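Local coordinates for protein rhomboid protease GlpG (Haemophilus influenzae, PDB 2NR9) that probably catalyses intramembrane proteolysis, cleaving transmembrane segments with a serine-histidine dyad, at residues Ser86-Met91 / Leu177-Ile182. The protein carries 2 engineered substitutions. Sequence-based numbering, arbitrary orientation.
With PQE (3,6,12,15,18,21,24-heptaoxahexatriacontan-1-ol), chain E; PA6 ((R)-2-(formyloxy)-3-(phosphonooxy)propyl pentanoate), chain D.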
loop_
_atom_site.group_PDB
_atom_site.type_symbol
_atom_site.label_atom_id
_atom_site.label_comp_id
_atom_site.label_asym_id
_atom_site.label_seq_id
_atom_site.Cartn_x
_atom_site.Cartn_y
_atom_site.Cartn_z
ATOM N N SER A 86 -9.850 0.934 11.724
ATOM C CA SER A 86 -8.397 0.941 11.796
ATOM C C SER A 86 -7.783 -0.454 11.673
ATOM O O SER A 86 -6.668 -0.603 11.175
ATOM C CB SER A 86 -7.932 1.617 13.087
ATOM O OG SER A 86 -8.378 2.964 13.137
ATOM N N VAL A 87 -8.496 -1.468 12.151
ATOM C CA VAL A 87 -7.998 -2.839 12.075
ATOM C C VAL A 87 -7.890 -3.277 10.613
ATOM O O VAL A 87 -6.879 -3.853 10.187
ATOM C CB VAL A 87 -8.908 -3.814 12.844
ATOM C CG1 VAL A 87 -8.529 -5.244 12.538
ATOM C CG2 VAL A 87 -8.836 -3.541 14.339
ATOM N N LYS A 88 -8.922 -2.955 9.844
ATOM C CA LYS A 88 -8.967 -3.278 8.428
ATOM C C LYS A 88 -7.761 -2.700 7.687
ATOM O O LYS A 88 -7.115 -3.395 6.903
ATOM C CB LYS A 88 -10.268 -2.754 7.810
ATOM C CG LYS A 88 -10.410 -3.019 6.318
ATOM C CD LYS A 88 -10.513 -4.507 6.029
ATOM C CE LYS A 88 -11.792 -5.092 6.615
ATOM N NZ LYS A 88 -11.855 -6.573 6.445
ATOM N N LEU A 89 -7.468 -1.426 7.927
ATOM C CA LEU A 89 -6.331 -0.779 7.274
ATOM C C LEU A 89 -5.008 -1.420 7.705
ATOM O O LEU A 89 -4.156 -1.743 6.866
ATOM C CB LEU A 89 -6.307 0.718 7.575
ATOM C CG LEU A 89 -5.129 1.466 6.939
ATOM C CD1 LEU A 89 -5.147 1.318 5.411
ATOM C CD2 LEU A 89 -5.131 2.926 7.345
ATOM N N LEU A 90 -4.855 -1.635 9.011
ATOM C CA LEU A 90 -3.633 -2.220 9.541
ATOM C C LEU A 90 -3.405 -3.579 8.871
ATOM O O LEU A 90 -2.316 -3.855 8.375
ATOM C CB LEU A 90 -3.730 -2.390 11.061
ATOM C CG LEU A 90 -2.448 -2.138 11.873
ATOM C CD1 LEU A 90 -2.548 -2.785 13.256
ATOM C CD2 LEU A 90 -1.209 -2.624 11.141
ATOM N N MET A 91 -4.461 -4.399 8.825
ATOM C CA MET A 91 -4.425 -5.729 8.193
ATOM C C MET A 91 -4.071 -5.690 6.708
ATOM O O MET A 91 -3.219 -6.452 6.241
ATOM C CB MET A 91 -5.766 -6.453 8.378
ATOM C CG MET A 91 -5.999 -7.027 9.771
ATOM S SD MET A 91 -7.569 -7.933 9.869
ATOM C CE MET A 91 -7.531 -8.508 11.566
ATOM N N LEU A 177 -8.197 -6.045 -4.822
ATOM C CA LEU A 177 -9.397 -6.452 -5.549
ATOM C C LEU A 177 -10.052 -7.697 -4.940
ATOM O O LEU A 177 -11.268 -7.738 -4.756
ATOM C CB LEU A 177 -9.087 -6.680 -7.033
ATOM C CG LEU A 177 -8.681 -5.465 -7.876
ATOM C CD1 LEU A 177 -8.268 -5.900 -9.276
ATOM C CD2 LEU A 177 -9.806 -4.449 -7.945
ATOM N N ILE A 178 -9.247 -8.713 -4.641
ATOM C CA ILE A 178 -9.773 -9.949 -4.047
ATOM C C ILE A 178 -10.317 -9.711 -2.639
ATOM O O ILE A 178 -11.402 -10.183 -2.300
ATOM C CB ILE A 178 -8.709 -11.075 -4.005
ATOM C CG1 ILE A 178 -8.325 -11.501 -5.425
ATOM C CG2 ILE A 178 -9.230 -12.282 -3.226
ATOM C CD1 ILE A 178 -7.189 -12.536 -5.477
ATOM N N TRP A 179 -9.574 -8.957 -1.831
ATOM C CA TRP A 179 -9.990 -8.699 -0.461
ATOM C C TRP A 179 -11.316 -7.939 -0.442
ATOM O O TRP A 179 -12.231 -8.290 0.296
ATOM C CB TRP A 179 -8.924 -7.901 0.290
ATOM C CG TRP A 179 -8.973 -8.090 1.776
ATOM C CD1 TRP A 179 -10.089 -8.091 2.562
ATOM C CD2 TRP A 179 -7.852 -8.136 2.673
ATOM N NE1 TRP A 179 -9.736 -8.225 3.885
ATOM C CE2 TRP A 179 -8.368 -8.240 3.981
ATOM C CE3 TRP A 179 -6.461 -8.135 2.493
ATOM C CZ2 TRP A 179 -7.543 -8.358 5.106
ATOM C CZ3 TRP A 179 -5.643 -8.250 3.612
ATOM C CH2 TRP A 179 -6.189 -8.359 4.902
ATOM N N GLY A 180 -11.412 -6.908 -1.278
ATOM C CA GLY A 180 -12.617 -6.090 -1.369
ATOM C C GLY A 180 -13.833 -6.856 -1.858
ATOM O O GLY A 180 -14.954 -6.585 -1.434
ATOM N N PHE A 181 -13.617 -7.785 -2.787
ATOM C CA PHE A 181 -14.697 -8.618 -3.304
ATOM C C PHE A 181 -15.228 -9.501 -2.179
ATOM O O PHE A 181 -16.440 -9.654 -2.003
ATOM C CB PHE A 181 -14.200 -9.486 -4.464
ATOM C CG PHE A 181 -15.278 -10.319 -5.108
ATOM C CD1 PHE A 181 -15.989 -9.834 -6.195
ATOM C CD2 PHE A 181 -15.580 -11.583 -4.625
ATOM C CE1 PHE A 181 -16.991 -10.595 -6.791
ATOM C CE2 PHE A 181 -16.583 -12.346 -5.213
ATOM C CZ PHE A 181 -17.292 -11.846 -6.297
ATOM N N ILE A 182 -14.309 -10.068 -1.409
ATOM C CA ILE A 182 -14.676 -10.909 -0.282
ATOM C C ILE A 182 -15.465 -10.122 0.771
ATOM O O ILE A 182 -16.525 -10.561 1.211
ATOM C CB ILE A 182 -13.438 -11.567 0.347
ATOM C CG1 ILE A 182 -12.828 -12.570 -0.637
ATOM C CG2 ILE A 182 -13.807 -12.257 1.654
ATOM C CD1 ILE A 182 -11.503 -13.140 -0.196
HETATM O O47 PQE E . -12.066 -9.514 5.852
HETATM C C68 PQE E . -11.230 -10.668 5.677
HETATM C C52 PQE E . -11.787 -11.545 4.558
HETATM O O70 PQE E . -10.741 -12.338 3.990
HETATM C C55 PQE E . -10.140 -11.695 2.867
HETATM C C58 PQE E . -9.105 -12.620 2.237
HETATM O O71 PQE E . -7.860 -11.932 2.117
HETATM C C61 PQE E . -7.579 -11.554 0.767
HETATM C C62 PQE E . -6.315 -12.266 0.302
HETATM C C63 PQE E . -5.914 -11.837 -1.102
HETATM C C66 PQE E . -4.517 -12.348 -1.440
HETATM C C67 PQE E . -4.438 -12.815 -2.885
HETATM O O72 PQE E . -3.747 -14.061 -2.949
HETATM C C65 PQE E . -2.405 -13.906 -3.410
HETATM C C64 PQE E . -2.380 -12.977 -4.619
HETATM O O73 PQE E . -1.038 -12.864 -5.094
HETATM C C60 PQE E . -0.962 -12.172 -6.341
HETATM C C59 PQE E . 0.425 -12.378 -6.945
HETATM O O74 PQE E . 0.344 -13.275 -8.050
HETATM C C57 PQE E . -0.121 -12.617 -9.226
HETATM C C56 PQE E . 1.040 -12.430 -10.194
HETATM O O75 PQE E . 1.278 -11.041 -10.408
HETATM C C54 PQE E . 2.611 -10.803 -10.855
HETATM C C53 PQE E . 2.584 -9.999 -12.150
HETATM O O76 PQE E . 3.924 -9.703 -12.540
HETATM C C51 PQE E . 3.990 -9.162 -13.857
HETATM C C50 PQE E . 5.153 -8.180 -13.943
HETATM C C49 PQE E . 4.855 -7.078 -14.952
HETATM C C48 PQE E . 6.013 -6.905 -15.930
HETATM C C47 PQE E . 5.521 -6.920 -17.375
HETATM C C46 PQE E . 6.510 -6.219 -18.301
HETATM C C45 PQE E . 7.380 -7.228 -19.045
HETATM C C44 PQE E . 8.758 -6.646 -19.349
HETATM C C43 PQE E . 9.475 -7.462 -20.421
HETATM C C42 PQE E . 10.597 -6.655 -21.066
HETATM C C41 PQE E . 10.157 -6.070 -22.405
HETATM C C40 PQE E . 11.160 -6.382 -23.496
HETATM O O32 PA6 D . -12.645 -19.771 -0.930
HETATM C C31 PA6 D . -12.699 -18.550 -0.939
HETATM C C32 PA6 D . -13.044 -17.802 -2.205
HETATM C C33 PA6 D . -14.557 -17.757 -2.376
HETATM C C34 PA6 D . -15.084 -16.331 -2.257
HETATM C C35 PA6 D . -14.202 -15.359 -3.011
HETATM O O31 PA6 D . -12.427 -17.817 0.287
HETATM C C3 PA6 D . -12.189 -18.516 1.506
HETATM C C2 PA6 D . -11.801 -17.523 2.598
HETATM O O21 PA6 D . -10.546 -16.922 2.277
HETATM C C21 PA6 D . -10.320 -16.339 0.962
HETATM O O22 PA6 D . -9.203 -15.972 0.637
HETATM C C1 PA6 D . -12.873 -16.442 2.724
HETATM O O11 PA6 D . -14.159 -16.996 2.444
HETATM P P PA6 D . -15.441 -16.037 2.249
HETATM O O13 PA6 D . -15.545 -15.862 0.752
HETATM O O14 PA6 D . -16.582 -16.813 2.863
HETATM O O12 PA6 D . -15.069 -14.781 3.001
#
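W179 spans much of the gap between 86-91 and 177-182, whose nearest CA atoms, those of K88 and W179, lie 10.5 Å apart; its long, flat indole, with CB pointing toward 86-91, suits that distance. The apolar contact is slight: W179 CH2 lies 4.0 Å from M91 CB. M91 O sits obliquely to the same six-membered ring, without a hydrogen bond, and the M91 side chain runs on, extended, away from the indole.

The polar part gathers at the pyrrole end. K88 starts with CG anti to the backbone N (chi1 179°) and bends at chi2 and chi3, which brings NZ within 3.7 Å of W179 NE1. O47 of a bound detergent, PQE, lies 3.0 Å from K88 NZ and accepts a weak bond from W179 NE1 (3.3 Å, 150°). PQE then passes over one indole face, its C55 3.6 Å from W179 CD1, and the apolar branches of I182 and I178 lie against its carbons.

A salt bridge to D183 balances the ammonium of K88, whose side chain also touches Y125 of helix 116-131. Away from the active site, this is interhelical packing within the rhomboid domain: W179, from helix 166-191, leans on helix 86-108 at L92 and V95.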